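Local coordinates for protein sensor histidine kinase (Pseudomonas syringae pv. tomato, PDB 3CIT) that forms the GAF domain of a putative sensor histidine kinase, which probably works in a two-component phosphorelay and dimerises, at residues 33-41 / 61-69; 102-112 / 135-146. All coordinates share one frame; numbering follows the deposited sequence.

Contact 1 of 2, residues 33-41 / 61-69. With SO4 (sulfate ion), chain C.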
ATOM      1  N   ARG A  33      14.389  18.478   1.597  1.00 26.17           N
ATOM      2  CA  ARG A  33      14.342  17.811   0.305  1.00 26.37           C
ATOM      3  C   ARG A  33      15.672  17.135  -0.034  1.00 26.16           C
ATOM      4  O   ARG A  33      15.700  15.977  -0.398  1.00 24.51           O
ATOM      5  CB  ARG A  33      13.987  18.810  -0.779  1.00 26.16           C
ATOM      6  CG  ARG A  33      12.613  19.415  -0.644  1.00 26.18           C
ATOM      7  CD  ARG A  33      12.419  20.468  -1.709  1.00 27.26           C
ATOM      8  NE  ARG A  33      11.019  20.844  -1.803  1.00 26.93           N
ATOM      9  CZ  ARG A  33      10.536  22.030  -1.478  1.00 30.31           C
ATOM     10  NH1 ARG A  33      11.338  22.998  -1.059  1.00 35.02           N
ATOM     11  NH2 ARG A  33       9.225  22.251  -1.562  1.00 30.00           N
ATOM     12  N   LYS A  34      16.767  17.863   0.115  1.00 26.91           N
ATOM     13  CA  LYS A  34      18.102  17.300  -0.125  1.00 27.93           C
ATOM     14  C   LYS A  34      18.423  16.151   0.808  1.00 26.46           C
ATOM     15  O   LYS A  34      19.035  15.192   0.394  1.00 25.84           O
ATOM     16  CB  LYS A  34      19.180  18.352   0.057  1.00 29.14           C
ATOM     17  CG  LYS A  34      19.276  19.324  -1.060  1.00 32.23           C
ATOM     18  CD  LYS A  34      20.295  20.405  -0.700  1.00 33.11           C
ATOM     19  CE  LYS A  34      20.454  21.416  -1.806  1.00 35.42           C
ATOM     20  NZ  LYS A  34      21.050  22.668  -1.279  1.00 38.71           N
ATOM     21  N   CYS A  35      18.010  16.247   2.060  1.00 26.18           N
ATOM     22  CA  CYS A  35      18.315  15.209   3.048  1.00 25.66           C
ATOM     23  C   CYS A  35      17.630  13.899   2.676  1.00 23.74           C
ATOM     24  O   CYS A  35      18.261  12.844   2.645  1.00 23.09           O
ATOM     25  CB  CYS A  35      17.864  15.667   4.434  1.00 25.77           C
ATOM     26  SG  CYS A  35      18.001  14.445   5.766  1.00 28.69           S
ATOM     27  N   VAL A  36      16.336  13.976   2.399  1.00 21.36           N
ATOM     28  CA  VAL A  36      15.580  12.786   2.067  1.00 21.84           C
ATOM     29  C   VAL A  36      16.070  12.204   0.759  1.00 21.22           C
ATOM     30  O   VAL A  36      16.259  10.996   0.652  1.00 20.58           O
ATOM     31  CB  VAL A  36      14.053  13.049   2.047  1.00 21.38           C
ATOM     32  CG1 VAL A  36      13.291  11.887   1.457  1.00 20.96           C
ATOM     33  CG2 VAL A  36      13.556  13.360   3.449  1.00 22.01           C
ATOM     34  N   LEU A  37      16.296  13.036  -0.254  1.00 22.47           N
ATOM     35  CA  LEU A  37      16.750  12.472  -1.522  1.00 22.83           C
ATOM     36  C   LEU A  37      18.112  11.770  -1.385  1.00 22.51           C
ATOM     37  O   LEU A  37      18.271  10.614  -1.821  1.00 23.91           O
ATOM     38  CB  LEU A  37      16.788  13.563  -2.594  1.00 23.32           C
ATOM     39  CG  LEU A  37      17.163  13.133  -3.980  1.00 23.12           C
ATOM     40  CD1 LEU A  37      16.203  12.110  -4.547  1.00 24.63           C
ATOM     41  CD2 LEU A  37      17.226  14.425  -4.822  1.00 23.65           C
ATOM     42  N   GLN A  38      19.071  12.430  -0.749  1.00 23.41           N
ATOM     43  CA  GLN A  38      20.396  11.865  -0.571  1.00 24.69           C
ATOM     44  C   GLN A  38      20.354  10.562   0.211  1.00 23.94           C
ATOM     45  O   GLN A  38      20.986   9.549  -0.175  1.00 24.23           O
ATOM     46  CB  GLN A  38      21.323  12.866   0.137  1.00 25.26           C
ATOM     47  CG  GLN A  38      21.666  14.046  -0.766  1.00 29.69           C
ATOM     48  CD  GLN A  38      22.602  15.055  -0.117  1.00 29.83           C
ATOM     49  OE1 GLN A  38      22.789  15.063   1.109  1.00 38.86           O
ATOM     50  NE2 GLN A  38      23.155  15.932  -0.931  1.00 37.04           N
ATOM     51  N   ARG A  39      19.619  10.566   1.316  1.00 23.24           N
ATOM     52  CA  ARG A  39      19.529   9.351   2.145  1.00 23.11           C
ATOM     53  C   ARG A  39      18.813   8.199   1.448  1.00 22.42           C
ATOM     54  O   ARG A  39      19.213   7.040   1.602  1.00 21.39           O
ATOM     55  CB  ARG A  39      18.851   9.670   3.472  1.00 23.14           C
ATOM     56  CG  ARG A  39      19.764  10.499   4.338  1.00 24.04           C
ATOM     57  CD  ARG A  39      19.299  10.585   5.733  1.00 25.29           C
ATOM     58  NE  ARG A  39      20.166  11.433   6.520  1.00 26.04           N
ATOM     59  CZ  ARG A  39      20.016  11.618   7.818  1.00 28.30           C
ATOM     60  NH1 ARG A  39      19.040  10.994   8.475  1.00 28.47           N
ATOM     61  NH2 ARG A  39      20.865  12.395   8.462  1.00 30.06           N
ATOM     62  N   ALA A  40      17.749   8.518   0.701  1.00 21.43           N
ATOM     63  CA  ALA A  40      17.000   7.529  -0.040  1.00 21.53           C
ATOM     64  C   ALA A  40      17.883   6.906  -1.120  1.00 21.02           C
ATOM     65  O   ALA A  40      17.963   5.687  -1.223  1.00 21.89           O
ATOM     66  CB  ALA A  40      15.684   8.153  -0.651  1.00 19.99           C
ATOM     67  N   CYS A  41      18.572   7.727  -1.910  1.00 21.49           N
ATOM     68  CA  CYS A  41      19.506   7.199  -2.904  1.00 21.54           C
ATOM     69  C   CYS A  41      20.573   6.287  -2.285  1.00 22.02           C
ATOM     70  O   CYS A  41      20.804   5.188  -2.794  1.00 24.21           O
ATOM     71  CB  CYS A  41      20.148   8.334  -3.722  1.00 21.58           C
ATOM     72  SG  CYS A  41      18.985   9.160  -4.817  1.00 22.63           S
ATOM     73  N   GLN A  61       7.816  21.115 -11.050  0.60 27.23           N
ATOM     74  CA  GLN A  61       9.095  21.727 -10.738  0.60 26.81           C
ATOM     75  C   GLN A  61       9.991  20.662 -10.104  0.60 26.18           C
ATOM     76  O   GLN A  61       9.523  19.886  -9.289  0.60 24.57           O
ATOM     77  CB  GLN A  61       8.891  22.895  -9.774  0.60 27.49           C
ATOM     78  CG  GLN A  61       8.011  24.038 -10.338  0.60 30.20           C
ATOM     79  CD  GLN A  61       8.615  24.707 -11.563  0.60 33.45           C
ATOM     80  OE1 GLN A  61       9.823  24.955 -11.609  0.60 37.23           O
ATOM     81  NE2 GLN A  61       7.778  25.003 -12.570  0.60 34.60           N
ATOM     82  N   THR A  62      11.264  20.648 -10.500  1.00 25.41           N
ATOM     83  CA  THR A  62      12.279  19.765  -9.931  1.00 25.54           C
ATOM     84  C   THR A  62      12.879  20.501  -8.743  1.00 24.93           C
ATOM     85  O   THR A  62      13.510  21.534  -8.904  1.00 24.32           O
ATOM     86  CB  THR A  62      13.349  19.441 -10.995  1.00 25.71           C
ATOM     87  OG1 THR A  62      12.725  18.746 -12.079  1.00 24.79           O
ATOM     88  CG2 THR A  62      14.492  18.613 -10.416  1.00 25.39           C
ATOM     89  N   THR A  63      12.637  20.011  -7.537  1.00 23.87           N
ATOM     90  CA  THR A  63      12.983  20.749  -6.342  1.00 23.69           C
ATOM     91  C   THR A  63      14.243  20.279  -5.626  1.00 24.28           C
ATOM     92  O   THR A  63      14.697  20.925  -4.668  1.00 25.35           O
ATOM     93  CB  THR A  63      11.810  20.763  -5.344  1.00 24.03           C
ATOM     94  OG1 THR A  63      11.524  19.435  -4.931  1.00 22.25           O
ATOM     95  CG2 THR A  63      10.556  21.451  -5.941  1.00 24.93           C
ATOM     96  N   ALA A  64      14.795  19.150  -6.053  1.00 23.77           N
ATOM     97  CA  ALA A  64      16.046  18.598  -5.521  1.00 23.52           C
ATOM     98  C   ALA A  64      16.593  17.608  -6.540  1.00 23.67           C
ATOM     99  O   ALA A  64      15.829  17.024  -7.305  1.00 21.54           O
ATOM    100  CB  ALA A  64      15.837  17.918  -4.191  1.00 24.04           C
ATOM    101  N   ARG A  65      17.916  17.477  -6.583  1.00 23.16           N
ATOM    102  CA  ARG A  65      18.582  16.555  -7.507  1.00 24.07           C
ATOM    103  C   ARG A  65      19.742  15.915  -6.803  1.00 23.21           C
ATOM    104  O   ARG A  65      20.365  16.522  -5.933  1.00 22.71           O
ATOM    105  CB  ARG A  65      19.147  17.299  -8.721  1.00 24.55           C
ATOM    106  CG  ARG A  65      18.136  17.811  -9.705  1.00 26.00           C
ATOM    107  CD  ARG A  65      18.871  18.700 -10.696  1.00 28.25           C
ATOM    108  NE  ARG A  65      17.976  19.322 -11.657  1.00 32.05           N
ATOM    109  CZ  ARG A  65      17.360  20.496 -11.501  1.00 33.24           C
ATOM    110  NH1 ARG A  65      17.507  21.218 -10.401  1.00 33.97           N
ATOM    111  NH2 ARG A  65      16.574  20.954 -12.484  1.00 36.23           N
ATOM    112  N   HIS A  66      20.062  14.716  -7.230  1.00 21.90           N
ATOM    113  CA  HIS A  66      21.200  13.991  -6.749  1.00 22.36           C
ATOM    114  C   HIS A  66      21.798  13.241  -7.919  1.00 22.52           C
ATOM    115  O   HIS A  66      21.070  12.605  -8.676  1.00 22.15           O
ATOM    116  CB  HIS A  66      20.784  13.000  -5.659  1.00 23.90           C
ATOM    117  CG  HIS A  66      21.910  12.136  -5.198  1.00 25.13           C
ATOM    118  ND1 HIS A  66      22.914  12.606  -4.384  1.00 30.47           N
ATOM    119  CD2 HIS A  66      22.235  10.860  -5.505  1.00 28.89           C
ATOM    120  CE1 HIS A  66      23.791  11.641  -4.177  1.00 31.95           C
ATOM    121  NE2 HIS A  66      23.411  10.576  -4.859  1.00 31.53           N
ATOM    122  N   GLY A  67      23.105  13.366  -8.129  1.00 21.65           N
ATOM    123  CA  GLY A  67      23.739  12.724  -9.278  1.00 22.24           C
ATOM    124  C   GLY A  67      23.776  13.638 -10.491  1.00 22.57           C
ATOM    125  O   GLY A  67      23.355  14.789 -10.431  1.00 22.51           O
ATOM    126  N   SER A  68      24.282  13.139 -11.602  1.00 23.44           N
ATOM    127  CA  SER A  68      24.554  14.017 -12.724  1.00 25.02           C
ATOM    128  C   SER A  68      23.275  14.623 -13.275  1.00 24.44           C
ATOM    129  O   SER A  68      22.331  13.915 -13.608  1.00 23.34           O
ATOM    130  CB  SER A  68      25.346  13.307 -13.829  1.00 26.29           C
ATOM    131  OG  SER A  68      24.637  12.239 -14.392  1.00 28.83           O
ATOM    132  N   LYS A  69      23.286  15.949 -13.408  1.00 24.01           N
ATOM    133  CA  LYS A  69      22.152  16.666 -13.955  1.00 24.83           C
ATOM    134  C   LYS A  69      21.905  16.259 -15.413  1.00 23.66           C
ATOM    135  O   LYS A  69      20.756  16.238 -15.857  1.00 23.48           O
ATOM    136  CB  LYS A  69      22.364  18.179 -13.822  1.00 25.43           C
ATOM    137  CG  LYS A  69      22.348  18.664 -12.369  1.00 28.40           C
ATOM    138  CD  LYS A  69      22.692  20.158 -12.238  1.00 29.81           C
ATOM    139  CE  LYS A  69      22.442  20.673 -10.816  1.00 33.43           C
ATOM    140  NZ  LYS A  69      22.484  19.588  -9.759  1.00 36.66           N
TER
HETATM  141  S   SO4 C   1      23.973  12.468   6.169  0.50 66.51           S
HETATM  142  O1  SO4 C   1      23.509  13.411   7.182  0.50 66.24           O
HETATM  143  O2  SO4 C   1      22.879  11.633   5.691  0.50 65.88           O
HETATM  144  O3  SO4 C   1      24.525  13.212   5.041  0.50 66.51           O
HETATM  145  O4  SO4 C   1      25.011  11.618   6.751  0.50 67.00           O
HETATM  146  O   HOH W   1      22.858  15.215  -3.448  1.00 55.01           O
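L37 sends its CD2 methyl over the backbone of the edge strand, with L37 CD2 3.5 Å from R65 C, and also touches the CB atoms of A64 and H66. With CG anti to the backbone N (chi1 -177°), the side chain leans from the helix onto the strand. One turn later C41 meets the H66 ring obliquely, its CB 3.7 Å from H66 CD2, while Q38 CG approaches ND1 of the same ring. The Q38 amide, turned 72° from the imidazole, reaches it through one water, which sits at the ring edge in its plane, 2.8 Å from H66 ND1, and accepts from Q38 NE2 at 2.6 Å. At the other end R33 crosses T63 at about a right angle, the T63 CG2 methyl over one guanidinium face; E53 of strand 48-53 takes a salt bridge from R33 NE and a hydrogen bond from T63 OG1. Away from the strand, R39 donates from NE to sulfate O2 (2.8 Å) and from NH2 to O1 (3.1 Å), the ion lying at the guanidinium edge; NH1 pairs with E23. In this helix-on-sheet packing of the GAF domain, helix 29-43 rests on outer strand 61-66, while V36 faces helices 3-26 and 128-156.

Contact 2 of 2, residues 102-112 / 135-146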
ATOM      1  N   LEU A 102       8.228   7.138  -5.912  1.00 21.58           N
ATOM      2  CA  LEU A 102       7.580   7.144  -4.599  1.00 21.72           C
ATOM      3  C   LEU A 102       6.747   8.438  -4.487  1.00 21.97           C
ATOM      4  O   LEU A 102       7.290   9.519  -4.305  1.00 21.42           O
ATOM      5  CB  LEU A 102       8.613   7.072  -3.472  1.00 21.89           C
ATOM      6  CG  LEU A 102       9.679   5.973  -3.665  1.00 23.41           C
ATOM      7  CD1 LEU A 102      10.957   6.204  -2.906  1.00 25.73           C
ATOM      8  CD2 LEU A 102       9.020   4.598  -3.335  1.00 25.36           C
ATOM      9  N   PRO A 103       5.430   8.323  -4.588  1.00 21.27           N
ATOM     10  CA  PRO A 103       4.586   9.481  -4.524  1.00 21.13           C
ATOM     11  C   PRO A 103       4.628  10.195  -3.189  1.00 20.90           C
ATOM     12  O   PRO A 103       4.802   9.565  -2.128  1.00 20.58           O
ATOM     13  CB  PRO A 103       3.170   8.916  -4.740  1.00 20.52           C
ATOM     14  CG  PRO A 103       3.345   7.608  -5.324  1.00 24.46           C
ATOM     15  CD  PRO A 103       4.648   7.090  -4.827  1.00 22.82           C
ATOM     16  N   LEU A 104       4.450  11.503  -3.258  1.00 20.36           N
ATOM     17  CA  LEU A 104       4.231  12.343  -2.095  1.00 19.63           C
ATOM     18  C   LEU A 104       2.750  12.683  -1.988  1.00 19.95           C
ATOM     19  O   LEU A 104       2.167  13.264  -2.883  1.00 20.00           O
ATOM     20  CB  LEU A 104       5.041  13.644  -2.193  1.00 19.35           C
ATOM     21  CG  LEU A 104       6.507  13.619  -1.757  1.00 21.11           C
ATOM     22  CD1 LEU A 104       7.353  12.803  -2.676  1.00 22.30           C
ATOM     23  CD2 LEU A 104       7.038  15.077  -1.630  1.00 19.32           C
ATOM     24  N   ARG A 105       2.152  12.310  -0.864  1.00 20.01           N
ATOM     25  CA  ARG A 105       0.756  12.594  -0.606  1.00 20.82           C
ATOM     26  C   ARG A 105       0.614  13.041   0.833  1.00 20.06           C
ATOM     27  O   ARG A 105       1.096  12.358   1.746  1.00 18.89           O
ATOM     28  CB  ARG A 105      -0.079  11.354  -0.875  1.00 20.12           C
ATOM     29  CG  ARG A 105      -1.566  11.609  -0.750  1.00 22.89           C
ATOM     30  CD  ARG A 105      -2.382  10.371  -1.101  1.00 24.30           C
ATOM     31  NE  ARG A 105      -2.197   9.939  -2.491  1.00 26.50           N
ATOM     32  CZ  ARG A 105      -2.988  10.308  -3.506  1.00 25.84           C
ATOM     33  NH1 ARG A 105      -4.018  11.103  -3.300  1.00 28.40           N
ATOM     34  NH2 ARG A 105      -2.766   9.863  -4.738  1.00 25.13           N
ATOM     35  N   GLY A 106      -0.013  14.204   1.026  1.00 20.23           N
ATOM     36  CA  GLY A 106      -0.305  14.705   2.355  1.00 20.38           C
ATOM     37  C   GLY A 106      -1.777  14.553   2.661  1.00 20.66           C
ATOM     38  O   GLY A 106      -2.432  13.550   2.302  1.00 20.13           O
ATOM     39  N   ALA A 107      -2.297  15.567   3.348  1.00 20.89           N
ATOM     40  CA  ALA A 107      -3.671  15.613   3.768  1.00 21.58           C
ATOM     41  C   ALA A 107      -4.572  16.080   2.614  1.00 22.18           C
ATOM     42  O   ALA A 107      -5.717  15.677   2.538  1.00 22.57           O
ATOM     43  CB  ALA A 107      -3.806  16.555   4.991  1.00 20.69           C
ATOM     44  N   ASP A 108      -4.038  16.906   1.716  1.00 22.94           N
ATOM     45  CA  ASP A 108      -4.813  17.438   0.602  1.00 23.63           C
ATOM     46  C   ASP A 108      -5.104  16.316  -0.400  1.00 24.17           C
ATOM     47  O   ASP A 108      -4.458  15.259  -0.391  1.00 23.16           O
ATOM     48  CB  ASP A 108      -4.049  18.590  -0.048  1.00 23.74           C
ATOM     49  CG  ASP A 108      -4.938  19.517  -0.908  1.00 25.17           C
ATOM     50  OD1 ASP A 108      -6.181  19.366  -0.941  1.00 24.89           O
ATOM     51  OD2 ASP A 108      -4.347  20.417  -1.529  1.00 30.07           O
ATOM     52  N   GLU A 109      -6.109  16.516  -1.243  0.50 24.80           N
ATOM     53  CA  GLU A 109      -6.432  15.501  -2.238  0.50 25.02           C
ATOM     54  C   GLU A 109      -5.358  15.470  -3.303  0.50 24.86           C
ATOM     55  O   GLU A 109      -4.889  16.513  -3.770  0.50 25.55           O
ATOM     56  CB  GLU A 109      -7.813  15.718  -2.875  0.50 25.58           C
ATOM     57  CG  GLU A 109      -8.799  14.603  -2.541  0.50 27.13           C
ATOM     58  CD  GLU A 109      -8.558  13.330  -3.337  0.50 29.15           C
ATOM     59  OE1 GLU A 109      -9.438  13.019  -4.172  0.50 32.37           O
ATOM     60  OE2 GLU A 109      -7.507  12.646  -3.147  0.50 28.83           O
ATOM     61  N   GLY A 110      -4.981  14.255  -3.672  1.00 24.40           N
ATOM     62  CA  GLY A 110      -4.042  14.019  -4.736  1.00 24.71           C
ATOM     63  C   GLY A 110      -2.596  13.967  -4.276  1.00 24.38           C
ATOM     64  O   GLY A 110      -2.223  14.597  -3.264  1.00 25.33           O
ATOM     65  N   SER A 111      -1.778  13.247  -5.030  1.00 21.58           N
ATOM     66  CA  SER A 111      -0.322  13.329  -4.847  1.00 20.31           C
ATOM     67  C   SER A 111       0.133  14.656  -5.441  1.00 20.41           C
ATOM     68  O   SER A 111      -0.301  15.002  -6.551  1.00 20.20           O
ATOM     69  CB  SER A 111       0.355  12.165  -5.558  1.00 20.36           C
ATOM     70  OG  SER A 111       1.776  12.302  -5.542  1.00 21.18           O
ATOM     71  N   PHE A 112       1.015  15.368  -4.746  1.00 20.25           N
ATOM     72  CA  PHE A 112       1.593  16.631  -5.221  1.00 19.71           C
ATOM     73  C   PHE A 112       3.068  16.545  -5.614  1.00 19.98           C
ATOM     74  O   PHE A 112       3.719  17.556  -5.860  1.00 19.86           O
ATOM     75  CB  PHE A 112       1.402  17.720  -4.169  1.00 21.07           C
ATOM     76  CG  PHE A 112       2.154  17.492  -2.872  1.00 20.19           C
ATOM     77  CD1 PHE A 112       3.467  17.888  -2.729  1.00 22.01           C
ATOM     78  CD2 PHE A 112       1.517  16.937  -1.781  1.00 21.90           C
ATOM     79  CE1 PHE A 112       4.138  17.727  -1.497  1.00 23.51           C
ATOM     80  CE2 PHE A 112       2.175  16.774  -0.559  1.00 21.35           C
ATOM     81  CZ  PHE A 112       3.489  17.133  -0.433  1.00 21.56           C
ATOM     82  N   GLN A 135       9.048   4.504   0.684  1.00 22.51           N
ATOM     83  CA  GLN A 135       7.711   5.061   0.512  1.00 22.00           C
ATOM     84  C   GLN A 135       7.240   5.801   1.766  1.00 22.69           C
ATOM     85  O   GLN A 135       6.691   6.901   1.692  1.00 22.38           O
ATOM     86  CB  GLN A 135       6.695   3.980   0.104  1.00 23.51           C
ATOM     87  CG  GLN A 135       5.277   4.581  -0.079  1.00 23.96           C
ATOM     88  CD  GLN A 135       5.203   5.698  -1.188  1.00 29.61           C
ATOM     89  OE1 GLN A 135       5.226   6.951  -0.913  1.00 29.13           O
ATOM     90  NE2 GLN A 135       5.131   5.237  -2.441  1.00 29.50           N
ATOM     91  N   LEU A 136       7.448   5.216   2.941  1.00 21.99           N
ATOM     92  CA  LEU A 136       7.124   5.947   4.172  1.00 21.13           C
ATOM     93  C   LEU A 136       7.980   7.213   4.341  1.00 20.77           C
ATOM     94  O   LEU A 136       7.496   8.257   4.782  1.00 19.90           O
ATOM     95  CB  LEU A 136       7.256   5.049   5.404  1.00 21.03           C
ATOM     96  CG  LEU A 136       6.877   5.715   6.737  1.00 21.76           C
ATOM     97  CD1 LEU A 136       5.403   6.204   6.713  1.00 20.03           C
ATOM     98  CD2 LEU A 136       7.109   4.745   7.901  1.00 19.86           C
ATOM     99  N   LEU A 137       9.270   7.135   4.051  1.00 22.37           N
ATOM    100  CA  LEU A 137      10.116   8.354   4.109  1.00 22.16           C
ATOM    101  C   LEU A 137       9.546   9.487   3.204  1.00 21.26           C
ATOM    102  O   LEU A 137       9.513  10.678   3.603  1.00 20.82           O
ATOM    103  CB  LEU A 137      11.527   8.022   3.676  1.00 23.24           C
ATOM    104  CG  LEU A 137      12.593   9.043   3.980  1.00 25.12           C
ATOM    105  CD1 LEU A 137      12.569   9.331   5.488  1.00 25.86           C
ATOM    106  CD2 LEU A 137      13.936   8.421   3.543  1.00 24.28           C
ATOM    107  N   ALA A 138       9.079   9.118   2.008  1.00 21.39           N
ATOM    108  CA  ALA A 138       8.404  10.079   1.109  1.00 20.85           C
ATOM    109  C   ALA A 138       7.140  10.657   1.737  1.00 20.21           C
ATOM    110  O   ALA A 138       6.865  11.830   1.620  1.00 20.31           O
ATOM    111  CB  ALA A 138       8.081   9.462  -0.283  1.00 20.91           C
ATOM    112  N   THR A 139       6.376   9.815   2.398  1.00 20.73           N
ATOM    113  CA  THR A 139       5.177  10.227   3.094  1.00 20.18           C
ATOM    114  C   THR A 139       5.478  11.190   4.240  1.00 20.14           C
ATOM    115  O   THR A 139       4.761  12.183   4.451  1.00 20.19           O
ATOM    116  CB  THR A 139       4.397   8.971   3.556  1.00 20.31           C
ATOM    117  OG1 THR A 139       3.843   8.325   2.397  1.00 19.62           O
ATOM    118  CG2 THR A 139       3.305   9.339   4.521  1.00 21.30           C
ATOM    119  N   LEU A 140       6.550  10.926   4.983  1.00 19.56           N
ATOM    120  CA  LEU A 140       6.977  11.830   6.052  1.00 20.21           C
ATOM    121  C   LEU A 140       7.402  13.192   5.484  1.00 19.95           C
ATOM    122  O   LEU A 140       6.953  14.242   5.951  1.00 19.44           O
ATOM    123  CB  LEU A 140       8.128  11.225   6.850  1.00 20.42           C
ATOM    124  CG  LEU A 140       7.723  10.058   7.718  1.00 20.87           C
ATOM    125  CD1 LEU A 140       8.978   9.363   8.233  1.00 21.14           C
ATOM    126  CD2 LEU A 140       6.803  10.537   8.874  1.00 22.79           C
ATOM    127  N   LEU A 141       8.243  13.154   4.453  1.00 19.74           N
ATOM    128  CA  LEU A 141       8.610  14.354   3.719  1.00 19.79           C
ATOM    129  C   LEU A 141       7.361  15.148   3.231  1.00 19.55           C
ATOM    130  O   LEU A 141       7.264  16.365   3.419  1.00 19.99           O
ATOM    131  CB  LEU A 141       9.513  14.005   2.541  1.00 19.47           C
ATOM    132  CG  LEU A 141       9.995  15.217   1.713  1.00 20.22           C
ATOM    133  CD1 LEU A 141      10.781  16.267   2.544  1.00 20.56           C
ATOM    134  CD2 LEU A 141      10.736  14.743   0.424  1.00 20.09           C
ATOM    135  N   ALA A 142       6.444  14.463   2.579  1.00 18.79           N
ATOM    136  CA  ALA A 142       5.230  15.086   2.078  1.00 19.76           C
ATOM    137  C   ALA A 142       4.469  15.851   3.140  1.00 19.76           C
ATOM    138  O   ALA A 142       4.036  16.975   2.897  1.00 19.95           O
ATOM    139  CB  ALA A 142       4.295  14.033   1.385  1.00 19.50           C
ATOM    140  N   ALA A 143       4.288  15.243   4.315  1.00 19.97           N
ATOM    141  CA  ALA A 143       3.503  15.875   5.364  1.00 20.28           C
ATOM    142  C   ALA A 143       4.104  17.211   5.768  1.00 19.71           C
ATOM    143  O   ALA A 143       3.393  18.199   6.005  1.00 20.44           O
ATOM    144  CB  ALA A 143       3.371  14.935   6.607  1.00 18.98           C
ATOM    145  N   HIS A 144       5.422  17.217   5.860  1.00 20.92           N
ATOM    146  CA  HIS A 144       6.184  18.385   6.280  1.00 22.48           C
ATOM    147  C   HIS A 144       6.250  19.464   5.193  1.00 22.92           C
ATOM    148  O   HIS A 144       6.127  20.649   5.489  1.00 22.40           O
ATOM    149  CB  HIS A 144       7.588  17.944   6.728  1.00 22.98           C
ATOM    150  CG  HIS A 144       7.572  17.147   7.995  1.00 24.97           C
ATOM    151  ND1 HIS A 144       7.039  17.639   9.173  1.00 28.84           N
ATOM    152  CD2 HIS A 144       7.992  15.890   8.271  1.00 28.01           C
ATOM    153  CE1 HIS A 144       7.113  16.711  10.108  1.00 29.75           C
ATOM    154  NE2 HIS A 144       7.696  15.643   9.591  1.00 27.88           N
ATOM    155  N   LEU A 145       6.428  19.054   3.944  1.00 22.55           N
ATOM    156  CA  LEU A 145       6.418  19.991   2.817  1.00 24.08           C
ATOM    157  C   LEU A 145       5.036  20.625   2.657  1.00 25.12           C
ATOM    158  O   LEU A 145       4.911  21.823   2.395  1.00 25.03           O
ATOM    159  CB  LEU A 145       6.830  19.305   1.518  1.00 23.51           C
ATOM    160  CG  LEU A 145       8.310  18.925   1.358  1.00 23.30           C
ATOM    161  CD1 LEU A 145       8.518  18.183   0.043  1.00 21.21           C
ATOM    162  CD2 LEU A 145       9.208  20.196   1.446  1.00 24.99           C
ATOM    163  N   GLU A 146       3.999  19.818   2.827  1.00 26.40           N
ATOM    164  CA  GLU A 146       2.631  20.312   2.736  1.00 27.39           C
ATOM    165  C   GLU A 146       2.317  21.291   3.853  1.00 29.12           C
ATOM    166  O   GLU A 146       1.752  22.356   3.610  1.00 29.96           O
ATOM    167  CB  GLU A 146       1.649  19.152   2.749  1.00 27.63           C
ATOM    168  CG  GLU A 146       0.217  19.602   2.686  1.00 29.42           C
ATOM    169  CD  GLU A 146      -0.723  18.467   2.724  1.00 28.06           C
ATOM    170  OE1 GLU A 146      -0.817  17.824   3.795  1.00 26.99           O
ATOM    171  OE2 GLU A 146      -1.324  18.180   1.670  1.00 28.37           O
TER
HETATM  172  O   HOH W   2       3.174   9.857   0.234  1.00 26.99           O
HETATM  173  O   HOH W   3       1.971  12.564   4.287  1.00 19.66           O
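E146 reaches the loop that follows strand 98-105 with both carboxylate oxygens. OE1 takes the A107 N-H on its syn lone pair at 2.7 Å, nearly straight at 170°, and OE2 receives the D108 N-H at 3.0 Å, tilted 27° from the carboxylate plane. An extended chain, CG anti to the backbone N (chi1 179°), carries the group out to these two successive amides. OE1 also accepts from N147 of the second subunit, so the same carboxylate ties the loop to a neighbouring chain. The turn passes close by at G106, whose CA is 3.5 Å from E146 OE1.

L104 supplies the apolar centre. Its CB sits 3.7 Å from A142 CB, and its CD2 meets L145 CD1 at 3.8 Å, the two leucines crossing at a slant. F112 closes this patch from the next strand: its CZ comes 3.4 Å from A142 O, which lies at the ring edge, while L104 CB stands over one face of the ring. At the start of the strand Q135 lies against P103 and L102, and A138 CB packs on L102 CB. One water joins P103 O, R105 N and T139 OG1; a second links R105 O to T139 O.

This is the helix-to-sheet interface of the GAF domain beside the second subunit: helix 128-156 lies along the sheet, residues 102-105 of the strand running roughly with the helix segment, while helices 3-26 and 29-43 pack on its other sides and A143 meets L140 of the second subunit.

Contacts 1 and 2 lay two helices on one antiparallel five-stranded sheet, the core of this GAF domain, with their centres about 15 Å apart and on opposite sides of the chain's centre. Contact 1 reaches the outermost strand 61-66, whereas contact 2 uses strands 98-105 and 111-119 further across. The helices meet directly: V36 CG1 lies 3.9 Å from L137 CG and 4.0 Å from L141 CD2, and R33 NH2 packs 3.6 Å from L145 CD2. L51 of strand 48-53 bridges the two, touching A64 in contact 1 and L104 in contact 2. Contact 2 alone borders the second subunit; the sulfate belongs to contact 1.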